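Local coordinates for ABC sugar (Ribose) transporter, periplasmic substrate-binding subunit (Rhodobacter sphaeroides, PDB 3L49), which probably binds a carbohydrate in the periplasm, serving as the substrate-capturing subunit of an ABC sugar transporter, at residues D18-A23 with A43-Q48; T49-I54 with N76-K81; N101-N106 with V256-R261; K141-Q146 with Y221-S226. All coordinates share one frame; numbering follows the deposited sequence.

Interaction 1 (D18-A23 with A43-Q48)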
loop_
_atom_site.group_PDB
_atom_site.type_symbol
_atom_site.label_atom_id
_atom_site.label_comp_id
_atom_site.label_asym_id
_atom_site.label_seq_id
_atom_site.Cartn_x
_atom_site.Cartn_y
_atom_site.Cartn_z
ATOM N N ASP A 18 -7.912 -6.520 1.756
ATOM C CA ASP A 18 -7.173 -7.762 2.023
ATOM C C ASP A 18 -5.776 -7.586 2.626
ATOM O O ASP A 18 -5.400 -8.290 3.524
ATOM C CB ASP A 18 -7.071 -8.580 0.740
ATOM C CG ASP A 18 -6.580 -9.970 0.969
ATOM O OD1 ASP A 18 -7.261 -10.726 1.673
ATOM O OD2 ASP A 18 -5.523 -10.331 0.438
ATOM N N TRP A 19 -5.010 -6.674 2.083
ATOM C CA TRP A 19 -3.669 -6.452 2.537
ATOM C C TRP A 19 -3.725 -5.953 3.968
ATOM O O TRP A 19 -3.043 -6.457 4.825
ATOM C CB TRP A 19 -2.936 -5.465 1.618
ATOM C CG TRP A 19 -1.464 -5.337 1.832
ATOM C CD1 TRP A 19 -0.477 -5.891 1.097
ATOM C CD2 TRP A 19 -0.816 -4.579 2.841
ATOM N NE1 TRP A 19 0.721 -5.529 1.576
ATOM C CE2 TRP A 19 0.546 -4.714 2.646
ATOM C CE3 TRP A 19 -1.260 -3.774 3.874
ATOM C CZ2 TRP A 19 1.444 -4.118 3.449
ATOM C CZ3 TRP A 19 -0.374 -3.189 4.656
ATOM C CH2 TRP A 19 0.969 -3.356 4.455
ATOM N N ASP A 20 -4.577 -4.976 4.210
ATOM C CA ASP A 20 -4.718 -4.372 5.531
ATOM C C ASP A 20 -5.151 -5.383 6.576
ATOM O O ASP A 20 -4.612 -5.395 7.675
ATOM C CB ASP A 20 -5.727 -3.224 5.485
ATOM C CG ASP A 20 -5.183 -1.993 4.789
ATOM O OD1 ASP A 20 -4.219 -2.114 4.004
ATOM O OD2 ASP A 20 -5.734 -0.899 5.017
ATOM N N LEU A 21 -6.125 -6.222 6.223
ATOM C CA LEU A 21 -6.638 -7.236 7.131
ATOM C C LEU A 21 -5.565 -8.262 7.478
ATOM O O LEU A 21 -5.422 -8.629 8.646
ATOM C CB LEU A 21 -7.891 -7.913 6.563
ATOM C CG LEU A 21 -8.488 -9.032 7.434
ATOM C CD1 LEU A 21 -9.019 -8.481 8.748
ATOM C CD2 LEU A 21 -9.568 -9.830 6.696
ATOM N N LYS A 22 -4.809 -8.698 6.469
ATOM C CA LYS A 22 -3.676 -9.617 6.670
ATOM C C LYS A 22 -2.589 -9.074 7.605
ATOM O O LYS A 22 -2.097 -9.810 8.458
ATOM C CB LYS A 22 -3.053 -10.032 5.332
ATOM C CG LYS A 22 -3.374 -11.452 4.866
ATOM C CD LYS A 22 -4.817 -11.625 4.403
ATOM C CE LYS A 22 -4.943 -12.733 3.360
ATOM N NZ LYS A 22 -4.312 -12.354 2.056
ATOM N N ALA A 23 -2.228 -7.798 7.446
ATOM C CA ALA A 23 -1.194 -7.180 8.272
ATOM C C ALA A 23 -1.648 -7.018 9.728
ATOM O O ALA A 23 -0.890 -7.282 10.673
ATOM C CB ALA A 23 -0.801 -5.832 7.683
ATOM N N ALA A 43 -9.680 1.932 12.650
ATOM C CA ALA A 43 -10.293 3.251 12.479
ATOM C C ALA A 43 -11.452 3.282 11.499
ATOM O O ALA A 43 -12.152 4.293 11.415
ATOM C CB ALA A 43 -9.244 4.278 12.095
ATOM N N GLY A 44 -11.651 2.184 10.769
ATOM C CA GLY A 44 -12.674 2.105 9.724
ATOM C C GLY A 44 -12.551 3.174 8.645
ATOM O O GLY A 44 -13.557 3.740 8.218
ATOM N N ARG A 45 -11.311 3.462 8.234
ATOM C CA ARG A 45 -10.974 4.449 7.184
ATOM C C ARG A 45 -11.360 5.903 7.504
ATOM O O ARG A 45 -11.385 6.778 6.627
ATOM C CB ARG A 45 -11.465 3.985 5.802
ATOM C CG ARG A 45 -10.651 2.813 5.244
ATOM C CD ARG A 45 -9.338 3.315 4.647
ATOM N NE ARG A 45 -8.329 2.268 4.496
ATOM C CZ ARG A 45 -7.070 2.492 4.126
ATOM N NH1 ARG A 45 -6.656 3.730 3.864
ATOM N NH2 ARG A 45 -6.218 1.480 4.024
ATOM N N ASN A 46 -11.640 6.150 8.778
ATOM C CA ASN A 46 -11.900 7.489 9.265
ATOM C C ASN A 46 -10.671 7.988 9.995
ATOM O O ASN A 46 -10.210 7.340 10.940
ATOM C CB ASN A 46 -13.109 7.485 10.203
ATOM C CG ASN A 46 -13.487 8.871 10.660
ATOM O OD1 ASN A 46 -13.187 9.266 11.783
ATOM N ND2 ASN A 46 -14.121 9.632 9.780
ATOM N N ASP A 47 -10.143 9.128 9.550
ATOM C CA ASP A 47 -8.940 9.731 10.147
ATOM C C ASP A 47 -9.166 10.216 11.576
ATOM O O ASP A 47 -8.296 10.054 12.444
ATOM C CB ASP A 47 -8.429 10.892 9.288
ATOM C CG ASP A 47 -7.746 10.421 8.012
ATOM O OD1 ASP A 47 -8.326 10.603 6.919
ATOM O OD2 ASP A 47 -6.632 9.863 8.099
ATOM N N GLN A 48 -10.346 10.791 11.807
ATOM C CA GLN A 48 -10.697 11.373 13.090
ATOM C C GLN A 48 -10.889 10.296 14.154
ATOM O O GLN A 48 -10.596 10.524 15.335
ATOM C CB GLN A 48 -11.956 12.231 12.945
ATOM C CG GLN A 48 -11.757 13.683 13.366
ATOM C CD GLN A 48 -10.784 14.424 12.455
ATOM O OE1 GLN A 48 -9.681 14.790 12.870
ATOM N NE2 GLN A 48 -11.181 14.628 11.200
HETATM O O HOH W 1 -8.528 -0.510 4.905
#

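Interaction 2 (T49-I54 with N76-K81)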
loop_
_atom_site.group_PDB
_atom_site.type_symbol
_atom_site.label_atom_id
_atom_site.label_comp_id
_atom_site.label_asym_id
_atom_site.label_seq_id
_atom_site.Cartn_x
_atom_site.Cartn_y
_atom_site.Cartn_z
ATOM N N THR A 49 -11.377 9.128 13.725
ATOM C CA THR A 49 -11.470 7.943 14.586
ATOM C C THR A 49 -10.079 7.508 15.032
ATOM O O THR A 49 -9.848 7.308 16.236
ATOM C CB THR A 49 -12.194 6.767 13.890
ATOM O OG1 THR A 49 -13.513 7.172 13.524
ATOM C CG2 THR A 49 -12.297 5.544 14.818
ATOM N N GLN A 50 -9.158 7.403 14.065
ATOM C CA GLN A 50 -7.768 7.005 14.335
ATOM C C GLN A 50 -7.103 7.902 15.376
ATOM O O GLN A 50 -6.461 7.403 16.307
ATOM C CB GLN A 50 -6.927 6.964 13.051
ATOM C CG GLN A 50 -5.452 6.626 13.313
ATOM C CD GLN A 50 -4.800 5.828 12.208
ATOM O OE1 GLN A 50 -4.877 6.194 11.036
ATOM N NE2 GLN A 50 -4.137 4.731 12.583
ATOM N N VAL A 51 -7.270 9.216 15.192
ATOM C CA VAL A 51 -6.833 10.243 16.138
ATOM C C VAL A 51 -7.261 9.934 17.582
ATOM O O VAL A 51 -6.418 9.879 18.483
ATOM C CB VAL A 51 -7.347 11.640 15.708
ATOM C CG1 VAL A 51 -7.080 12.679 16.791
ATOM C CG2 VAL A 51 -6.699 12.066 14.406
ATOM N N SER A 52 -8.555 9.699 17.790
ATOM C CA SER A 52 -9.053 9.380 19.124
ATOM C C SER A 52 -8.620 7.987 19.585
ATOM O O SER A 52 -8.425 7.754 20.782
ATOM C CB SER A 52 -10.573 9.525 19.189
ATOM O OG SER A 52 -11.212 8.533 18.410
ATOM N N GLN A 53 -8.453 7.069 18.635
ATOM C CA GLN A 53 -7.915 5.746 18.946
ATOM C C GLN A 53 -6.467 5.806 19.427
ATOM O O GLN A 53 -6.066 5.027 20.291
ATOM C CB GLN A 53 -8.072 4.812 17.760
ATOM C CG GLN A 53 -9.413 4.126 17.751
ATOM C CD GLN A 53 -9.728 3.478 16.434
ATOM O OE1 GLN A 53 -9.042 3.702 15.440
ATOM N NE2 GLN A 53 -10.782 2.674 16.413
ATOM N N ILE A 54 -5.700 6.748 18.884
ATOM C CA ILE A 54 -4.368 7.060 19.398
ATOM C C ILE A 54 -4.440 7.633 20.836
ATOM O O ILE A 54 -3.711 7.170 21.731
ATOM C CB ILE A 54 -3.592 7.997 18.419
ATOM C CG1 ILE A 54 -3.202 7.232 17.145
ATOM C CG2 ILE A 54 -2.353 8.586 19.080
ATOM C CD1 ILE A 54 -2.766 8.114 15.984
ATOM N N ASN A 76 0.916 13.151 12.192
ATOM C CA ASN A 76 2.145 13.762 12.752
ATOM C C ASN A 76 2.085 14.347 14.180
ATOM O O ASN A 76 2.879 13.921 15.034
ATOM C CB ASN A 76 2.777 14.771 11.777
ATOM C CG ASN A 76 3.714 14.120 10.785
ATOM O OD1 ASN A 76 4.462 13.199 11.124
ATOM N ND2 ASN A 76 3.689 14.608 9.547
ATOM N N PRO A 77 1.136 15.288 14.458
ATOM C CA PRO A 77 1.089 15.844 15.825
ATOM C C PRO A 77 0.717 14.815 16.891
ATOM O O PRO A 77 1.087 14.976 18.051
ATOM C CB PRO A 77 -0.009 16.912 15.746
ATOM C CG PRO A 77 -0.198 17.183 14.288
ATOM C CD PRO A 77 0.084 15.892 13.607
ATOM N N TRP A 78 -0.004 13.771 16.490
ATOM C CA TRP A 78 -0.435 12.728 17.423
ATOM C C TRP A 78 0.660 11.702 17.647
ATOM O O TRP A 78 0.794 11.162 18.748
ATOM C CB TRP A 78 -1.762 12.108 16.961
ATOM C CG TRP A 78 -2.827 13.157 16.967
ATOM C CD1 TRP A 78 -3.327 13.830 15.887
ATOM C CD2 TRP A 78 -3.463 13.724 18.125
ATOM N NE1 TRP A 78 -4.254 14.758 16.297
ATOM C CE2 TRP A 78 -4.352 14.718 17.666
ATOM C CE3 TRP A 78 -3.374 13.477 19.505
ATOM C CZ2 TRP A 78 -5.160 15.459 18.538
ATOM C CZ3 TRP A 78 -4.171 14.220 20.369
ATOM C CH2 TRP A 78 -5.050 15.199 19.880
ATOM N N LEU A 79 1.449 11.468 16.600
ATOM C CA LEU A 79 2.658 10.659 16.680
ATOM C C LEU A 79 3.687 11.326 17.593
ATOM O O LEU A 79 4.359 10.653 18.380
ATOM C CB LEU A 79 3.243 10.441 15.283
ATOM C CG LEU A 79 2.400 9.679 14.252
ATOM C CD1 LEU A 79 3.110 9.635 12.914
ATOM C CD2 LEU A 79 2.043 8.262 14.709
ATOM N N GLN A 80 3.785 12.650 17.484
ATOM C CA GLN A 80 4.597 13.473 18.377
ATOM C C GLN A 80 4.190 13.313 19.847
ATOM O O GLN A 80 5.050 13.205 20.721
ATOM C CB GLN A 80 4.510 14.945 17.952
ATOM C CG GLN A 80 5.282 15.921 18.837
ATOM C CD GLN A 80 6.780 15.751 18.712
ATOM O OE1 GLN A 80 7.380 16.161 17.716
ATOM N NE2 GLN A 80 7.397 15.144 19.723
ATOM N N LYS A 81 2.882 13.282 20.107
ATOM C CA LYS A 81 2.356 13.091 21.465
ATOM C C LYS A 81 2.594 11.687 22.046
ATOM O O LYS A 81 2.716 11.549 23.270
ATOM C CB LYS A 81 0.881 13.493 21.551
ATOM C CG LYS A 81 0.668 15.000 21.718
ATOM C CD LYS A 81 -0.673 15.451 21.149
ATOM C CE LYS A 81 -0.767 16.974 21.077
ATOM N NZ LYS A 81 -1.662 17.440 19.969
#

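Interaction 3 (N101-N106 with V256-R261)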
loop_
_atom_site.group_PDB
_atom_site.type_symbol
_atom_site.label_atom_id
_atom_site.label_comp_id
_atom_site.label_asym_id
_atom_site.label_seq_id
_atom_site.Cartn_x
_atom_site.Cartn_y
_atom_site.Cartn_z
ATOM N N ASN A 101 11.233 2.067 14.408
ATOM C CA ASN A 101 11.361 1.117 13.315
ATOM C C ASN A 101 10.132 1.201 12.412
ATOM O O ASN A 101 9.015 1.407 12.884
ATOM C CB ASN A 101 11.561 -0.307 13.883
ATOM C CG ASN A 101 11.468 -1.405 12.812
ATOM O OD1 ASN A 101 10.374 -1.851 12.462
ATOM N ND2 ASN A 101 12.619 -1.854 12.309
ATOM N N ASN A 102 10.357 1.057 11.114
ATOM C CA ASN A 102 9.290 0.916 10.146
ATOM C C ASN A 102 9.436 -0.405 9.409
ATOM O O ASN A 102 10.357 -0.559 8.620
ATOM C CB ASN A 102 9.325 2.074 9.145
ATOM C CG ASN A 102 8.238 1.966 8.095
ATOM O OD1 ASN A 102 7.069 1.739 8.411
ATOM N ND2 ASN A 102 8.617 2.130 6.838
ATOM N N THR A 103 8.542 -1.357 9.678
ATOM C CA THR A 103 8.512 -2.612 8.928
ATOM C C THR A 103 7.624 -2.436 7.692
ATOM O O THR A 103 6.535 -1.895 7.789
ATOM C CB THR A 103 8.047 -3.803 9.806
ATOM O OG1 THR A 103 8.907 -3.912 10.949
ATOM C CG2 THR A 103 8.108 -5.113 9.026
ATOM N N THR A 104 8.104 -2.890 6.537
ATOM C CA THR A 104 7.507 -2.536 5.246
ATOM C C THR A 104 8.070 -3.435 4.138
ATOM O O THR A 104 8.618 -4.483 4.427
ATOM C CB THR A 104 7.745 -1.018 4.935
ATOM O OG1 THR A 104 7.081 -0.635 3.722
ATOM C CG2 THR A 104 9.248 -0.682 4.860
ATOM N N SER A 105 7.909 -3.028 2.878
ATOM C CA SER A 105 8.570 -3.657 1.740
ATOM C C SER A 105 9.510 -2.649 1.103
ATOM O O SER A 105 9.528 -1.479 1.498
ATOM C CB SER A 105 7.545 -4.110 0.708
ATOM O OG SER A 105 6.766 -5.178 1.202
ATOM N N ASN A 106 10.292 -3.093 0.120
ATOM C CA ASN A 106 11.171 -2.182 -0.596
ATOM C C ASN A 106 10.389 -1.512 -1.707
ATOM O O ASN A 106 10.342 -1.988 -2.841
ATOM C CB ASN A 106 12.407 -2.895 -1.142
ATOM C CG ASN A 106 13.469 -1.925 -1.653
ATOM O OD1 ASN A 106 13.204 -0.739 -1.863
ATOM N ND2 ASN A 106 14.682 -2.431 -1.855
ATOM N N VAL A 256 6.137 -6.874 15.003
ATOM C CA VAL A 256 5.955 -7.271 16.401
ATOM C C VAL A 256 7.270 -7.768 17.010
ATOM O O VAL A 256 7.545 -7.529 18.188
ATOM C CB VAL A 256 4.795 -8.299 16.562
ATOM C CG1 VAL A 256 4.650 -8.764 18.008
ATOM C CG2 VAL A 256 3.494 -7.682 16.107
ATOM N N GLN A 257 8.103 -8.437 16.223
ATOM C CA GLN A 257 9.389 -8.849 16.781
ATOM C C GLN A 257 10.430 -7.741 16.800
ATOM O O GLN A 257 11.402 -7.844 17.521
ATOM C CB GLN A 257 9.931 -10.155 16.204
ATOM C CG GLN A 257 9.424 -10.536 14.859
ATOM C CD GLN A 257 9.202 -12.029 14.753
ATOM O OE1 GLN A 257 9.698 -12.667 13.833
ATOM N NE2 GLN A 257 8.461 -12.595 15.702
ATOM N N ASN A 258 10.210 -6.678 16.036
ATOM C CA ASN A 258 10.953 -5.442 16.250
ATOM C C ASN A 258 10.579 -4.806 17.586
ATOM O O ASN A 258 11.451 -4.332 18.315
ATOM C CB ASN A 258 10.736 -4.461 15.103
ATOM C CG ASN A 258 11.603 -4.779 13.904
ATOM O OD1 ASN A 258 12.769 -5.154 14.050
ATOM N ND2 ASN A 258 11.037 -4.636 12.710
ATOM N N VAL A 259 9.285 -4.816 17.905
ATOM C CA VAL A 259 8.803 -4.403 19.223
ATOM C C VAL A 259 9.410 -5.280 20.325
ATOM O O VAL A 259 9.998 -4.776 21.282
ATOM C CB VAL A 259 7.256 -4.464 19.318
ATOM C CG1 VAL A 259 6.787 -4.026 20.693
ATOM C CG2 VAL A 259 6.610 -3.596 18.258
ATOM N N ALA A 260 9.280 -6.592 20.164
ATOM C CA ALA A 260 9.766 -7.558 21.146
ATOM C C ALA A 260 11.284 -7.498 21.334
ATOM O O ALA A 260 11.781 -7.768 22.422
ATOM C CB ALA A 260 9.333 -8.959 20.754
ATOM N N ARG A 261 12.004 -7.133 20.274
ATOM C CA ARG A 261 13.459 -7.015 20.321
ATOM C C ARG A 261 13.849 -5.792 21.132
ATOM O O ARG A 261 14.688 -5.877 22.023
ATOM C CB ARG A 261 14.042 -6.909 18.908
ATOM C CG ARG A 261 15.337 -7.655 18.711
ATOM C CD ARG A 261 15.950 -7.400 17.338
ATOM N NE ARG A 261 16.950 -8.416 17.015
ATOM C CZ ARG A 261 18.222 -8.394 17.409
ATOM N NH1 ARG A 261 18.691 -7.396 18.148
ATOM N NH2 ARG A 261 19.037 -9.380 17.057
#

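Interaction 4 (K141-Q146 with Y221-S226)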
loop_
_atom_site.group_PDB
_atom_site.type_symbol
_atom_site.label_atom_id
_atom_site.label_comp_id
_atom_site.label_asym_id
_atom_site.label_seq_id
_atom_site.Cartn_x
_atom_site.Cartn_y
_atom_site.Cartn_z
ATOM N N LYS A 141 3.609 7.495 -2.084
ATOM C CA LYS A 141 4.490 8.608 -2.454
ATOM C C LYS A 141 5.738 8.065 -3.138
ATOM O O LYS A 141 6.145 8.573 -4.186
ATOM C CB LYS A 141 4.865 9.407 -1.199
ATOM C CG LYS A 141 5.450 10.792 -1.433
ATOM C CD LYS A 141 6.960 10.813 -1.281
ATOM C CE LYS A 141 7.488 12.232 -1.271
ATOM N NZ LYS A 141 7.251 12.870 0.053
ATOM N N ILE A 142 6.324 7.020 -2.546
ATOM C CA ILE A 142 7.506 6.363 -3.097
ATOM C C ILE A 142 7.166 5.690 -4.425
ATOM O O ILE A 142 7.849 5.913 -5.427
ATOM C CB ILE A 142 8.118 5.332 -2.114
ATOM C CG1 ILE A 142 8.546 6.010 -0.802
ATOM C CG2 ILE A 142 9.302 4.614 -2.765
ATOM C CD1 ILE A 142 8.751 5.026 0.383
ATOM N N ARG A 143 6.090 4.897 -4.436
ATOM C CA ARG A 143 5.660 4.186 -5.643
ATOM C C ARG A 143 5.384 5.117 -6.827
ATOM O O ARG A 143 5.748 4.811 -7.957
ATOM C CB ARG A 143 4.442 3.313 -5.352
ATOM C CG ARG A 143 4.752 2.034 -4.594
ATOM C CD ARG A 143 3.506 1.549 -3.886
ATOM N NE ARG A 143 3.777 0.582 -2.827
ATOM C CZ ARG A 143 2.861 0.144 -1.971
ATOM N NH1 ARG A 143 1.618 0.595 -2.051
ATOM N NH2 ARG A 143 3.180 -0.757 -1.040
ATOM N N TYR A 144 4.766 6.262 -6.555
ATOM C CA TYR A 144 4.523 7.265 -7.587
ATOM C C TYR A 144 5.806 7.941 -8.060
ATOM O O TYR A 144 6.000 8.106 -9.267
ATOM C CB TYR A 144 3.516 8.312 -7.108
ATOM C CG TYR A 144 3.237 9.392 -8.125
ATOM C CD1 TYR A 144 2.321 9.177 -9.160
ATOM C CD2 TYR A 144 3.895 10.626 -8.062
ATOM C CE1 TYR A 144 2.066 10.166 -10.105
ATOM C CE2 TYR A 144 3.644 11.620 -8.996
ATOM C CZ TYR A 144 2.734 11.378 -10.012
ATOM O OH TYR A 144 2.486 12.350 -10.934
ATOM N N ASP A 145 6.663 8.339 -7.116
ATOM C CA ASP A 145 7.928 9.017 -7.444
ATOM C C ASP A 145 8.840 8.193 -8.356
ATOM O O ASP A 145 9.427 8.731 -9.304
ATOM C CB ASP A 145 8.698 9.405 -6.179
ATOM C CG ASP A 145 8.131 10.647 -5.493
ATOM O OD1 ASP A 145 8.468 10.875 -4.311
ATOM O OD2 ASP A 145 7.355 11.396 -6.122
ATOM N N GLN A 146 8.937 6.893 -8.064
ATOM C CA GLN A 146 9.781 5.974 -8.829
ATOM C C GLN A 146 9.264 5.783 -10.235
ATOM O O GLN A 146 10.048 5.715 -11.173
ATOM C CB GLN A 146 9.903 4.614 -8.126
ATOM C CG GLN A 146 10.577 4.661 -6.740
ATOM C CD GLN A 146 12.083 4.920 -6.818
ATOM O OE1 GLN A 146 12.530 6.061 -6.895
ATOM N NE2 GLN A 146 12.859 3.857 -6.788
ATOM N N TYR A 221 -1.537 -2.037 -14.164
ATOM C CA TYR A 221 -0.406 -2.312 -13.281
ATOM C C TYR A 221 -0.666 -1.770 -11.896
ATOM O O TYR A 221 -1.064 -0.617 -11.741
ATOM C CB TYR A 221 0.880 -1.687 -13.846
ATOM C CG TYR A 221 1.221 -2.201 -15.223
ATOM C CD1 TYR A 221 0.677 -1.605 -16.356
ATOM C CD2 TYR A 221 2.042 -3.314 -15.389
ATOM C CE1 TYR A 221 0.943 -2.091 -17.617
ATOM C CE2 TYR A 221 2.320 -3.811 -16.651
ATOM C CZ TYR A 221 1.771 -3.182 -17.758
ATOM O OH TYR A 221 2.029 -3.641 -19.014
ATOM N N GLY A 222 -0.420 -2.595 -10.883
ATOM C CA GLY A 222 -0.622 -2.172 -9.501
ATOM C C GLY A 222 0.247 -2.942 -8.539
ATOM O O GLY A 222 1.096 -3.727 -8.954
ATOM N N VAL A 223 0.014 -2.722 -7.248
ATOM C CA VAL A 223 0.866 -3.242 -6.184
ATOM C C VAL A 223 -0.008 -3.853 -5.101
ATOM O O VAL A 223 -1.014 -3.259 -4.745
ATOM C CB VAL A 223 1.695 -2.099 -5.535
ATOM C CG1 VAL A 223 2.369 -2.567 -4.238
ATOM C CG2 VAL A 223 2.726 -1.515 -6.508
ATOM N N ASP A 224 0.361 -5.051 -4.637
ATOM C CA ASP A 224 -0.069 -5.673 -3.355
ATOM C C ASP A 224 -0.106 -7.177 -3.451
ATOM O O ASP A 224 0.430 -7.865 -2.591
ATOM C CB ASP A 224 -1.421 -5.183 -2.812
ATOM C CG ASP A 224 -1.288 -3.945 -1.948
ATOM O OD1 ASP A 224 -0.147 -3.479 -1.760
ATOM O OD2 ASP A 224 -2.326 -3.429 -1.485
ATOM N N GLY A 225 -0.749 -7.681 -4.496
ATOM C CA GLY A 225 -0.926 -9.112 -4.660
ATOM C C GLY A 225 -2.239 -9.621 -4.087
ATOM O O GLY A 225 -2.304 -10.753 -3.594
ATOM N N SER A 226 -3.279 -8.788 -4.150
ATOM C CA SER A 226 -4.637 -9.188 -3.756
ATOM C C SER A 226 -5.111 -10.304 -4.685
ATOM O O SER A 226 -4.968 -10.179 -5.908
ATOM C CB SER A 226 -5.604 -7.993 -3.802
ATOM O OG SER A 226 -6.004 -7.691 -5.130
#

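Interaction 1 (D18-A23 with A43-Q48)
Asp20 and Arg45 carry this contact by themselves, reaching for each other from opposite directions across a gap that keeps their CA atoms 10.9 Å apart. Where they meet they form a salt bridge, with Arg45 NH2 2.6 Å from Asp20 OD2. The carboxylate presents the syn lone pair of that oxygen, on the side of OD1, and the arginine answers with its edge. Carboxylate and guanidinium lie nearly coplanar, 25° apart, yet the bond is not straight: the N-H points at the oxygen with an angle of only 134°. A water completes the bridge on the same edge of the guanidinium. It donates to Asp20 OD2 at 2.8 Å and accepts from Arg45 NE at 2.8 Å, so OD2 takes two hydrogen bonds and the arginine is joined to the aspartate through NE as well as NH2. Helix 18-33 is the crossover between the parallel neighbouring strands 7-12 and 37-42, a beta-alpha-beta unit, and Asp20 sits in its first turn, while Arg45 follows the end of the second strand. Ala43 to Asn46 make a type I' turn, with Gly44 and Arg45 both at positive phi. From there the arginine side chain, bent at its second torsion (chi2 -79°), swings its guanidinium over to the helix. Asn46 caps the start of helix 47-60 through a bond to Thr49 N. The start of helix 18-33 would probably favour the negative charge of Asp20. Arg45 NH2 has a further, weak hydrogen bond to an unidentified bound molecule.

Interaction 2 (T49-I54 with N76-K81)
Val51 of helix 47-60 and Trp78 of helix 72-84 mark the closest approach of the two backbones, with CA atoms 7.0 Å apart, beside a kink where the nitrogens of Pro77 and Trp78 make no bond to the preceding turn. The indole is the main surface. Val51 lays CG1 over one face of it, 3.5 Å from Trp78 CE2 and equally near NE1. This is a CH-pi contact: CG1 stands 3.7 Å from the centroid of the five-membered ring, 22° off the ring normal. CG1 is the branch anti to the backbone N of Val51 (chi1 171°), and CG2 stays a little farther off, 4.1 Å from Trp78 CD1. On the opposite ring face, toward the rim, comes Lys81 NZ from the next turn of the same helix. The two helices are successive crossovers of the Rossmann-like lobe, with strand 64-68 lying between them in the chain, and they pack side by side on the sheet. Ile54, one turn on from Val51, works lower down the tryptophan, its CG2 4.2 Å from Trp78 CB. Putting an alanine at Trp78 would keep that CB but would probably leave Val51 CG1 without the ring face it rests on and open a gap between the helices. Deeper in the interface Ile54 also packs against Leu75 and Ile82.

Interaction 3 (N101-N106 with V256-R261)
Asn258 of helix 248-263 meets Thr103 and Asn101 of strand 101-105, and its amide nitrogen does most of the touching. One hydrogen bond joins the segments: Asn258 ND2 donates to Thr103 OG1 at 2.9 Å. The hydroxyl lies almost exactly in the amide plane, although the bond is bent to 130°. The same ND2 also bonds Thr272 OG1 on strand 271-280, so one helix residue reaches side chains of two adjacent strands. The second kind of meeting is polar contact without a bond. Asn101 OD1 approaches Asn258 ND2 to 2.9 Å, but at a poor angle, and the planes of the two amides are turned 48° from each other, with Asn101 CG 3.3 Å from Asn258 ND2. Asn101 CG stands anti to its own backbone nitrogen (chi1 170°), which brings the amide up against Asn258 while its ND2 is taken by Lys269 O and Thr272 OG1. Apolar packing supplies the third element: Phe90 of strand 89-92 touches both asparagines, and Val268 does the same from a loop. A leucine in place of Asn258 would probably leave the Thr103 hydroxyl without its amide donor, take one of two amide donors from Thr272 OG1, and set an apolar branch against the Asn101 amide. Helix and sheet are thus joined here by buried amides and hydroxyls, a directional link that depends on the position of Asn258 more than apolar contact alone would.

Interaction 4 (K141-Q146 with Y221-S226)
Val223, where the chain turns a corner after strand 219-222, lays its CG1 methyl over one face of the Arg143 guanidinium. That methyl stands over the centre of the group, 3.5 Å above its plane and 3.6 Å from Arg143 CZ. CG2 of the same valine touches the arginine stem, 4.1 Å from Arg143 CD. The arginine comes from helix 138-152 with its chain extended from CG to NE (chi2 157°), long enough to bring the flat end over the valine. Its polar edge is engaged by others: NE bonds Asn107 OD1, and NH1 has a weak bond to Cys198 O, beside the disulfide Cys140-Cys198. Asp224 follows, with OD1 4.4 Å from Arg143 NH2 and well out of the guanidinium plane. The opposite charges probably attract, but no N-H is aimed at the oxygen. Beyond it Ser226, the N-cap of helix 227-234, bonds Asp200 OD2 through its backbone N. Arg143 NH1 also holds an oxygen of an unidentified bound molecule by a hydrogen bond. An arginine and an aspartate just past the C-terminal end of strand 219-222, next to a bound molecule, are consistent with the ligand cleft between the lobes of a periplasmic sugar-binding protein.

Interactions 1, 2 and 3 belong to the first lobe of the two-lobed fold, and interaction 4 to the second. Interactions 1 and 2 come in series along the chain, share helix 47-60 and touch, their centres 15 Å apart. Interaction 3 ties strand 101-105 to helix 248-263 and closes a long loop inside which interaction 4 is nested, so the whole second-lobe contact lies between its two segments. Interactions 1 and 4, about 18 Å apart by centres, meet across the cleft where Trp19 CD1 packs 3.7 Å from Asp224 CG. Each has an arginine beside an unidentified bound molecule, weakly bonded in interaction 1, which is consistent with a binding site lined by both lobes.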